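PDB 6NQ4: HAD superfamily hydrolase from Brucella suis biovar 1, which probably acts as a phosphatase of the haloacid dehalogenase superfamily, hydrolysing phosphate esters at a site that here holds a sodium ion and a phosphate. Local coordinates for residues F40-H48 with I72-P80; D99-V107 with I220-I231. One frame throughout, in Å; residues are numbered along the deposited sequence.

Contact 1 (F40-H48 with I72-P80); sequences FCDVWGVVH and ILVTNSPRP. With NA (sodium ion), chain H; PO4 (phosphate ion), chain G.
Phosphate O2 is gripped from both segments: the hydroxyl of Thr75 donates to it (OG1 to O2 2.7 Å), as does the backbone of Trp44 (N to O2 2.9 Å). A second phosphate oxygen, O4, accepts from the backbone N of Asn76, the N-H...O angle being 169°. The anion thus bridges the C-terminal ends of two neighbouring strands and the loops beyond them. Thr75 OG1 lies anti to the backbone N (chi1 173°), and while it donates to phosphate it accepts from Ser77 N, closing an ST turn; this double use fixes the hydroxyl's rotation. On the other segment the sodium ion joins Asp42 OD2 and Trp44 O to phosphate O1 and two waters, and Asp246 completes its shell. Lys215 forms a salt bridge to Asp42 OD1 and also binds the phosphate. Below the site the strands run parallel: Cys41 N donates to Ile72 O at 2.9 Å, and Cys41 O accepts from Val74 N at 2.8 Å. Val43 CG2 packs between Leu73 CB (3.7 Å) and Thr75 CB, while on the sheet face of Phe40 and Ile72, Phe40 CB meets Val74 CG2 at 3.8 Å. Trp44 offers the edge of its indole to Thr75 OG1, with CE3 at 3.4 Å. Farther along that edge Arg79 NH2 comes to 3.5 Å from Trp44 CH2, the guanidinium plane turned 87° from the ring; NH2 is also bonded to Gln87. An aspartate following on from the first strand of a beta-alpha-beta unit, a threonine ending the next strand, and a lysine and a metal closing round a phosphate, itself probably from the crystallisation liquor, are consistent with the phosphate-binding active site of the HAD superfamily.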
loop_
_atom_site.group_PDB
_atom_site.type_symbol
_atom_site.label_atom_id
_atom_site.label_comp_id
_atom_site.label_asym_id
_atom_site.label_seq_id
_atom_site.Cartn_x
_atom_site.Cartn_y
_atom_site.Cartn_z
ATOM N N PHE A 40 11.072 3.962 -5.580
ATOM C CA PHE A 40 9.892 3.721 -4.745
ATOM C C PHE A 40 9.496 2.270 -4.999
ATOM O O PHE A 40 9.003 1.944 -6.086
ATOM C CB PHE A 40 8.722 4.637 -5.132
ATOM C CG PHE A 40 8.921 6.122 -4.851
ATOM C CD1 PHE A 40 10.035 6.614 -4.185
ATOM C CD2 PHE A 40 7.956 7.025 -5.285
ATOM C CE1 PHE A 40 10.179 7.998 -3.956
ATOM C CE2 PHE A 40 8.085 8.387 -5.061
ATOM C CZ PHE A 40 9.197 8.878 -4.395
ATOM N N CYS A 41 9.722 1.393 -4.021
ATOM C CA CYS A 41 9.551 -0.043 -4.224
ATOM C C CYS A 41 8.395 -0.592 -3.396
ATOM O O CYS A 41 8.339 -0.383 -2.185
ATOM C CB CYS A 41 10.848 -0.797 -3.905
ATOM S SG CYS A 41 10.811 -2.559 -4.370
ATOM N N ASP A 42 7.532 -1.358 -4.054
ATOM C CA ASP A 42 6.449 -2.105 -3.426
ATOM C C ASP A 42 7.002 -3.119 -2.417
ATOM O O ASP A 42 8.141 -3.581 -2.526
ATOM C CB ASP A 42 5.791 -2.860 -4.588
ATOM C CG ASP A 42 4.477 -3.454 -4.261
ATOM O OD1 ASP A 42 3.856 -3.017 -3.278
ATOM O OD2 ASP A 42 4.062 -4.354 -5.031
ATOM N N VAL A 43 6.177 -3.482 -1.431
ATOM C CA VAL A 43 6.580 -4.447 -0.403
ATOM C C VAL A 43 5.930 -5.826 -0.605
ATOM O O VAL A 43 6.611 -6.790 -0.987
ATOM C CB VAL A 43 6.362 -3.893 1.025
ATOM C CG1 VAL A 43 6.715 -4.958 2.081
ATOM C CG2 VAL A 43 7.212 -2.609 1.255
ATOM N N TRP A 44 4.621 -5.949 -0.373
ATOM C CA TRP A 44 3.985 -7.265 -0.504
ATOM C C TRP A 44 4.033 -7.762 -1.946
ATOM O O TRP A 44 3.670 -7.048 -2.886
ATOM C CB TRP A 44 2.542 -7.216 -0.024
ATOM C CG TRP A 44 2.391 -7.562 1.420
ATOM C CD1 TRP A 44 2.014 -8.770 1.939
ATOM C CD2 TRP A 44 2.638 -6.711 2.525
ATOM N NE1 TRP A 44 1.974 -8.708 3.299
ATOM C CE2 TRP A 44 2.346 -7.450 3.695
ATOM C CE3 TRP A 44 3.044 -5.374 2.644
ATOM C CZ2 TRP A 44 2.475 -6.911 4.979
ATOM C CZ3 TRP A 44 3.175 -4.833 3.920
ATOM C CH2 TRP A 44 2.888 -5.600 5.071
ATOM N N GLY A 45 4.488 -8.996 -2.112
ATOM C CA GLY A 45 4.610 -9.592 -3.412
ATOM C C GLY A 45 5.907 -9.305 -4.113
ATOM O O GLY A 45 6.150 -9.878 -5.194
ATOM N N VAL A 46 6.738 -8.421 -3.558
ATOM C CA VAL A 46 7.981 -8.015 -4.203
ATOM C C VAL A 46 9.143 -8.244 -3.249
ATOM O O VAL A 46 10.149 -8.856 -3.625
ATOM C CB VAL A 46 7.899 -6.552 -4.685
ATOM C CG1 VAL A 46 9.271 -6.076 -5.174
ATOM C CG2 VAL A 46 6.839 -6.415 -5.793
ATOM N N VAL A 47 9.018 -7.755 -2.009
ATOM C CA VAL A 47 10.034 -7.956 -0.972
ATOM C C VAL A 47 9.704 -9.156 -0.086
ATOM O O VAL A 47 10.604 -9.902 0.334
ATOM C CB VAL A 47 10.186 -6.663 -0.139
ATOM C CG1 VAL A 47 11.087 -6.898 1.079
ATOM C CG2 VAL A 47 10.706 -5.524 -1.008
ATOM N N HIS A 48 8.428 -9.346 0.237
ATOM C CA HIS A 48 7.999 -10.477 1.058
ATOM C C HIS A 48 6.528 -10.746 0.780
ATOM O O HIS A 48 5.863 -9.969 0.088
ATOM C CB HIS A 48 8.306 -10.281 2.559
ATOM C CG HIS A 48 7.465 -9.250 3.257
ATOM N ND1 HIS A 48 6.129 -9.440 3.537
ATOM C CD2 HIS A 48 7.798 -8.050 3.804
ATOM C CE1 HIS A 48 5.670 -8.398 4.211
ATOM N NE2 HIS A 48 6.663 -7.544 4.388
ATOM N N ILE A 72 13.004 3.980 -1.026
ATOM C CA ILE A 72 11.813 4.148 -0.207
ATOM C C ILE A 72 10.921 2.955 -0.489
ATOM O O ILE A 72 10.495 2.763 -1.631
ATOM C CB ILE A 72 11.057 5.448 -0.535
ATOM C CG1 ILE A 72 12.002 6.650 -0.631
ATOM C CG2 ILE A 72 9.921 5.672 0.484
ATOM C CD1 ILE A 72 12.748 7.025 0.640
ATOM N N LEU A 73 10.596 2.180 0.541
ATOM C CA LEU A 73 9.589 1.142 0.368
ATOM C C LEU A 73 8.223 1.796 0.538
ATOM O O LEU A 73 7.978 2.474 1.542
ATOM C CB LEU A 73 9.791 0.021 1.379
ATOM C CG LEU A 73 11.154 -0.674 1.288
ATOM C CD1 LEU A 73 11.227 -1.810 2.305
ATOM C CD2 LEU A 73 11.387 -1.185 -0.121
ATOM N N VAL A 74 7.357 1.661 -0.460
ATOM C CA VAL A 74 6.070 2.341 -0.488
ATOM C C VAL A 74 5.008 1.251 -0.573
ATOM O O VAL A 74 4.938 0.520 -1.573
ATOM C CB VAL A 74 5.974 3.308 -1.681
ATOM C CG1 VAL A 74 4.622 4.025 -1.695
ATOM C CG2 VAL A 74 7.139 4.329 -1.655
ATOM N N THR A 75 4.202 1.117 0.475
ATOM C CA THR A 75 3.293 -0.007 0.609
ATOM C C THR A 75 1.906 0.467 1.001
ATOM O O THR A 75 1.751 1.433 1.744
ATOM C CB THR A 75 3.817 -1.002 1.686
ATOM O OG1 THR A 75 2.845 -2.026 1.923
ATOM C CG2 THR A 75 4.112 -0.307 3.009
ATOM N N ASN A 76 0.894 -0.229 0.505
ATOM C CA ASN A 76 -0.485 0.067 0.895
ATOM C C ASN A 76 -0.894 -0.503 2.261
ATOM O O ASN A 76 -2.073 -0.410 2.623
ATOM C CB ASN A 76 -1.472 -0.358 -0.200
ATOM C CG ASN A 76 -1.689 0.745 -1.221
ATOM O OD1 ASN A 76 -1.245 1.884 -1.013
ATOM N ND2 ASN A 76 -2.391 0.444 -2.301
ATOM N N SER A 77 0.027 -1.072 3.033
ATOM C CA SER A 77 -0.315 -1.500 4.381
ATOM C C SER A 77 -1.042 -0.381 5.123
ATOM O O SER A 77 -0.597 0.779 5.072
ATOM C CB SER A 77 0.949 -1.845 5.158
ATOM O OG SER A 77 0.605 -2.164 6.497
ATOM N N PRO A 78 -2.133 -0.685 5.829
ATOM C CA PRO A 78 -2.804 0.327 6.651
ATOM C C PRO A 78 -2.083 0.602 7.951
ATOM O O PRO A 78 -2.523 1.486 8.702
ATOM C CB PRO A 78 -4.163 -0.326 6.933
ATOM C CG PRO A 78 -3.828 -1.791 7.011
ATOM C CD PRO A 78 -2.793 -2.004 5.930
ATOM N N ARG A 79 -1.029 -0.170 8.279
ATOM C CA ARG A 79 -0.318 0.100 9.521
ATOM C C ARG A 79 0.678 1.232 9.320
ATOM O O ARG A 79 1.250 1.379 8.240
ATOM C CB ARG A 79 0.414 -1.146 9.994
ATOM C CG ARG A 79 -0.534 -2.126 10.715
ATOM C CD ARG A 79 0.171 -3.441 11.012
ATOM N NE ARG A 79 0.329 -4.200 9.777
ATOM C CZ ARG A 79 1.428 -4.854 9.406
ATOM N NH1 ARG A 79 2.524 -4.851 10.162
ATOM N NH2 ARG A 79 1.430 -5.497 8.237
ATOM N N PRO A 80 0.903 2.051 10.345
ATOM C CA PRO A 80 1.999 3.021 10.270
ATOM C C PRO A 80 3.326 2.320 10.043
ATOM O O PRO A 80 3.509 1.150 10.388
ATOM C CB PRO A 80 1.955 3.701 11.641
ATOM C CG PRO A 80 0.510 3.549 12.068
ATOM C CD PRO A 80 0.141 2.176 11.605
HETATM NA NA NA H . 2.248 -5.817 -4.317
HETATM P P PO4 G . 1.700 -3.468 -1.158
HETATM O O1 PO4 G . 1.909 -4.332 -2.401
HETATM O O2 PO4 G . 2.877 -3.608 -0.209
HETATM O O3 PO4 G . 0.467 -4.174 -0.562
HETATM O O4 PO4 G . 1.342 -2.053 -1.539
HETATM O O HOH W 1 0.777 -4.085 -5.341
HETATM O O HOH W 2 0.451 -7.167 -3.278
#

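Contact 2 (D99-V107 with I220-I231); sequences DRVVTSGDV and IYEAALRAVESI
Strand 100-103 and helix 220-231 run nearly antiparallel, at 162° between their directions, with axes 8.6 Å apart at closest approach: a helix laid over the edge strand of the parallel Rossmann-like sheet of the HAD domain. Val102 points at the helix and spreads its two methyls over it. CG1, anti to the backbone N (chi1 172°), reaches Ile220 CG1 and Ala223 CB, both at 3.9 Å, while CG2 lies against Ala224 CA and Ala227 CB. The small alanines let the helix backbone come close, the CA atoms of Val102 and Ala224 being 6.2 Å apart. Where the chain turns into helix 104-114, Thr103 and Asp106 form a capping box: Asp106 N donates to Thr103 OG1, which also bonds to Arg79 O, and Thr103 N to Asp106 OD2. Val107 puts CG1 3.5 Å from Ala223 CB and CG2 against Ile220 CB. Ile220 sends CD1 to the start of that helix, 3.5 Å from Ser104 N. At the far end Asp99 CB touches Ile231 CD1, while its carboxylate is held by Arg65. Arg100 runs past Ile231 in the opposite sense, its guanidinium having Ile231 CG1 over one face and NH2 3.8 Å from Ala227 CB.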
loop_
_atom_site.group_PDB
_atom_site.type_symbol
_atom_site.label_atom_id
_atom_site.label_comp_id
_atom_site.label_asym_id
_atom_site.label_seq_id
_atom_site.Cartn_x
_atom_site.Cartn_y
_atom_site.Cartn_z
ATOM N N ASP A 99 16.059 2.724 2.836
ATOM C CA ASP A 99 16.277 3.936 3.614
ATOM C C ASP A 99 15.088 4.299 4.483
ATOM O O ASP A 99 15.276 4.691 5.641
ATOM C CB ASP A 99 16.601 5.104 2.678
ATOM C CG ASP A 99 17.960 4.954 2.031
ATOM O OD1 ASP A 99 18.942 5.449 2.627
ATOM O OD2 ASP A 99 18.048 4.312 0.956
ATOM N N ARG A 100 13.870 4.146 3.966
ATOM C CA ARG A 100 12.677 4.526 4.709
ATOM C C ARG A 100 11.493 3.745 4.167
ATOM O O ARG A 100 11.511 3.291 3.015
ATOM C CB ARG A 100 12.414 6.040 4.637
ATOM C CG ARG A 100 12.264 6.636 6.029
ATOM C CD ARG A 100 11.937 8.109 6.027
ATOM N NE ARG A 100 13.092 8.934 6.340
ATOM C CZ ARG A 100 13.053 10.259 6.328
ATOM N NH1 ARG A 100 14.135 10.969 6.623
ATOM N NH2 ARG A 100 11.917 10.868 6.012
ATOM N N VAL A 101 10.478 3.575 5.028
ATOM C CA VAL A 101 9.197 2.974 4.659
ATOM C C VAL A 101 8.125 4.047 4.744
ATOM O O VAL A 101 8.068 4.793 5.736
ATOM C CB VAL A 101 8.851 1.799 5.591
ATOM C CG1 VAL A 101 7.474 1.225 5.247
ATOM C CG2 VAL A 101 9.908 0.701 5.481
ATOM N N VAL A 102 7.297 4.149 3.702
ATOM C CA VAL A 102 6.121 5.012 3.690
ATOM C C VAL A 102 4.912 4.139 3.410
ATOM O O VAL A 102 4.893 3.407 2.419
ATOM C CB VAL A 102 6.251 6.122 2.631
ATOM C CG1 VAL A 102 4.945 6.890 2.508
ATOM C CG2 VAL A 102 7.408 7.068 2.989
ATOM N N THR A 103 3.910 4.209 4.275
ATOM C CA THR A 103 2.745 3.344 4.152
ATOM C C THR A 103 1.485 4.151 3.875
ATOM O O THR A 103 1.386 5.344 4.187
ATOM C CB THR A 103 2.517 2.473 5.397
ATOM O OG1 THR A 103 1.950 3.287 6.445
ATOM C CG2 THR A 103 3.793 1.825 5.880
ATOM N N SER A 104 0.480 3.455 3.336
ATOM C CA SER A 104 -0.838 4.064 3.205
ATOM C C SER A 104 -1.381 4.480 4.570
ATOM O O SER A 104 -1.963 5.559 4.707
ATOM C CB SER A 104 -1.778 3.081 2.489
ATOM O OG SER A 104 -3.086 3.611 2.384
ATOM N N GLY A 105 -1.152 3.658 5.607
ATOM C CA GLY A 105 -1.536 4.050 6.959
ATOM C C GLY A 105 -0.950 5.393 7.360
ATOM O O GLY A 105 -1.645 6.238 7.952
ATOM N N ASP A 106 0.339 5.613 7.052
ATOM C CA ASP A 106 0.984 6.881 7.402
ATOM C C ASP A 106 0.212 8.070 6.829
ATOM O O ASP A 106 -0.075 9.046 7.534
ATOM C CB ASP A 106 2.396 6.926 6.819
ATOM C CG ASP A 106 3.391 5.990 7.504
ATOM O OD1 ASP A 106 3.243 5.675 8.697
ATOM O OD2 ASP A 106 4.378 5.609 6.824
ATOM N N VAL A 107 -0.089 8.040 5.530
ATOM C CA VAL A 107 -0.755 9.185 4.919
ATOM C C VAL A 107 -2.250 9.214 5.212
ATOM O O VAL A 107 -2.856 10.291 5.191
ATOM C CB VAL A 107 -0.455 9.305 3.412
ATOM C CG1 VAL A 107 0.982 9.713 3.192
ATOM C CG2 VAL A 107 -0.797 8.025 2.656
ATOM N N ILE A 220 0.348 9.391 -1.050
ATOM C CA ILE A 220 1.443 8.515 -0.646
ATOM C C ILE A 220 2.702 8.798 -1.459
ATOM O O ILE A 220 3.823 8.718 -0.926
ATOM C CB ILE A 220 0.999 7.036 -0.705
ATOM C CG1 ILE A 220 1.980 6.152 0.082
ATOM C CG2 ILE A 220 0.812 6.550 -2.152
ATOM C CD1 ILE A 220 1.519 4.704 0.203
ATOM N N TYR A 221 2.545 9.173 -2.738
ATOM C CA TYR A 221 3.699 9.509 -3.573
ATOM C C TYR A 221 4.342 10.803 -3.117
ATOM O O TYR A 221 5.570 10.909 -3.106
ATOM C CB TYR A 221 3.302 9.570 -5.057
ATOM C CG TYR A 221 3.020 8.187 -5.574
ATOM C CD1 TYR A 221 4.060 7.354 -5.983
ATOM C CD2 TYR A 221 1.733 7.664 -5.548
ATOM C CE1 TYR A 221 3.816 6.052 -6.404
ATOM C CE2 TYR A 221 1.489 6.374 -5.939
ATOM C CZ TYR A 221 2.532 5.570 -6.369
ATOM O OH TYR A 221 2.297 4.264 -6.764
ATOM N N GLU A 222 3.533 11.792 -2.730
ATOM C CA GLU A 222 4.104 13.032 -2.216
ATOM C C GLU A 222 4.861 12.786 -0.917
ATOM O O GLU A 222 5.910 13.396 -0.673
ATOM C CB GLU A 222 3.005 14.084 -2.051
ATOM C CG GLU A 222 2.519 14.645 -3.388
ATOM C CD GLU A 222 1.321 15.564 -3.263
ATOM O OE1 GLU A 222 0.598 15.478 -2.247
ATOM O OE2 GLU A 222 1.101 16.376 -4.190
ATOM N N ALA A 223 4.354 11.875 -0.077
ATOM C CA ALA A 223 5.061 11.547 1.156
ATOM C C ALA A 223 6.373 10.829 0.863
ATOM O O ALA A 223 7.403 11.115 1.489
ATOM C CB ALA A 223 4.169 10.708 2.063
ATOM N N ALA A 224 6.366 9.911 -0.110
ATOM C CA ALA A 224 7.607 9.259 -0.516
ATOM C C ALA A 224 8.595 10.265 -1.108
ATOM O O ALA A 224 9.804 10.178 -0.857
ATOM C CB ALA A 224 7.311 8.133 -1.515
ATOM N N LEU A 225 8.100 11.230 -1.896
ATOM C CA LEU A 225 8.977 12.260 -2.444
ATOM C C LEU A 225 9.557 13.138 -1.339
ATOM O O LEU A 225 10.750 13.455 -1.368
ATOM C CB LEU A 225 8.229 13.091 -3.489
ATOM C CG LEU A 225 9.016 14.184 -4.219
ATOM C CD1 LEU A 225 10.219 13.565 -4.904
ATOM C CD2 LEU A 225 8.120 14.908 -5.222
ATOM N N ARG A 226 8.745 13.525 -0.345
ATOM C CA ARG A 226 9.307 14.301 0.759
ATOM C C ARG A 226 10.399 13.518 1.473
ATOM O O ARG A 226 11.415 14.089 1.886
ATOM C CB ARG A 226 8.226 14.719 1.752
ATOM C CG ARG A 226 7.321 15.829 1.266
ATOM C CD ARG A 226 6.435 16.324 2.390
ATOM N NE ARG A 226 5.497 15.322 2.882
ATOM C CZ ARG A 226 4.310 15.076 2.329
ATOM N NH1 ARG A 226 3.925 15.744 1.250
ATOM N NH2 ARG A 226 3.505 14.175 2.859
ATOM N N ALA A 227 10.218 12.204 1.601
ATOM C CA ALA A 227 11.215 11.374 2.266
ATOM C C ALA A 227 12.530 11.353 1.491
ATOM O O ALA A 227 13.600 11.533 2.083
ATOM C CB ALA A 227 10.658 9.965 2.500
ATOM N N VAL A 228 12.476 11.145 0.165
ATOM C CA VAL A 228 13.693 11.144 -0.653
ATOM C C VAL A 228 14.386 12.496 -0.590
ATOM O O VAL A 228 15.615 12.586 -0.509
ATOM C CB VAL A 228 13.367 10.791 -2.114
ATOM C CG1 VAL A 228 14.637 10.903 -2.963
ATOM C CG2 VAL A 228 12.781 9.435 -2.230
ATOM N N GLU A 229 13.599 13.575 -0.697
ATOM C CA GLU A 229 14.209 14.897 -0.763
ATOM C C GLU A 229 14.881 15.242 0.551
ATOM O O GLU A 229 15.956 15.866 0.566
ATOM C CB GLU A 229 13.173 15.936 -1.187
ATOM C CG GLU A 229 12.751 15.717 -2.636
ATOM C CD GLU A 229 11.852 16.789 -3.188
ATOM O OE1 GLU A 229 11.069 17.383 -2.406
ATOM O OE2 GLU A 229 11.925 17.021 -4.418
ATOM N N SER A 230 14.303 14.800 1.660
ATOM C CA SER A 230 14.962 15.016 2.938
ATOM C C SER A 230 16.235 14.184 3.047
ATOM O O SER A 230 17.268 14.689 3.493
ATOM C CB SER A 230 14.009 14.718 4.092
ATOM O OG SER A 230 14.647 15.010 5.323
ATOM N N ILE A 231 16.181 12.913 2.627
ATOM C CA ILE A 231 17.348 12.036 2.695
ATOM C C ILE A 231 18.473 12.554 1.807
ATOM O O ILE A 231 19.638 12.583 2.214
ATOM C CB ILE A 231 16.956 10.589 2.335
ATOM C CG1 ILE A 231 16.102 9.988 3.448
ATOM C CG2 ILE A 231 18.200 9.727 2.075
ATOM C CD1 ILE A 231 15.289 8.828 2.998
HETATM O O HOH W 3 14.193 13.538 7.221
#

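How the contacts relate
Both contacts use the same parallel sheet, in which strand 70-75 of contact 1 lies next to strand 100-103 of contact 2; Leu73 O and Val102 N, 2.8 Å apart, probably form one of the hydrogen bonds between them. A second probable bond joins Arg79 O to Thr103 OG1 at 2.7 Å, tying the loop beyond Thr75 to Thr103, the N-cap of helix 104-114. Helix 220-231 also covers contact 1, with Phe40 packed on Ala224 and Ile220 on Val74. The centres of the two contacts are about 11 Å apart, yet their roles differ: contact 1 holds the phosphate and sodium ion, whereas the side chain of Ile220 in contact 2 is about 11 Å from the sodium ion.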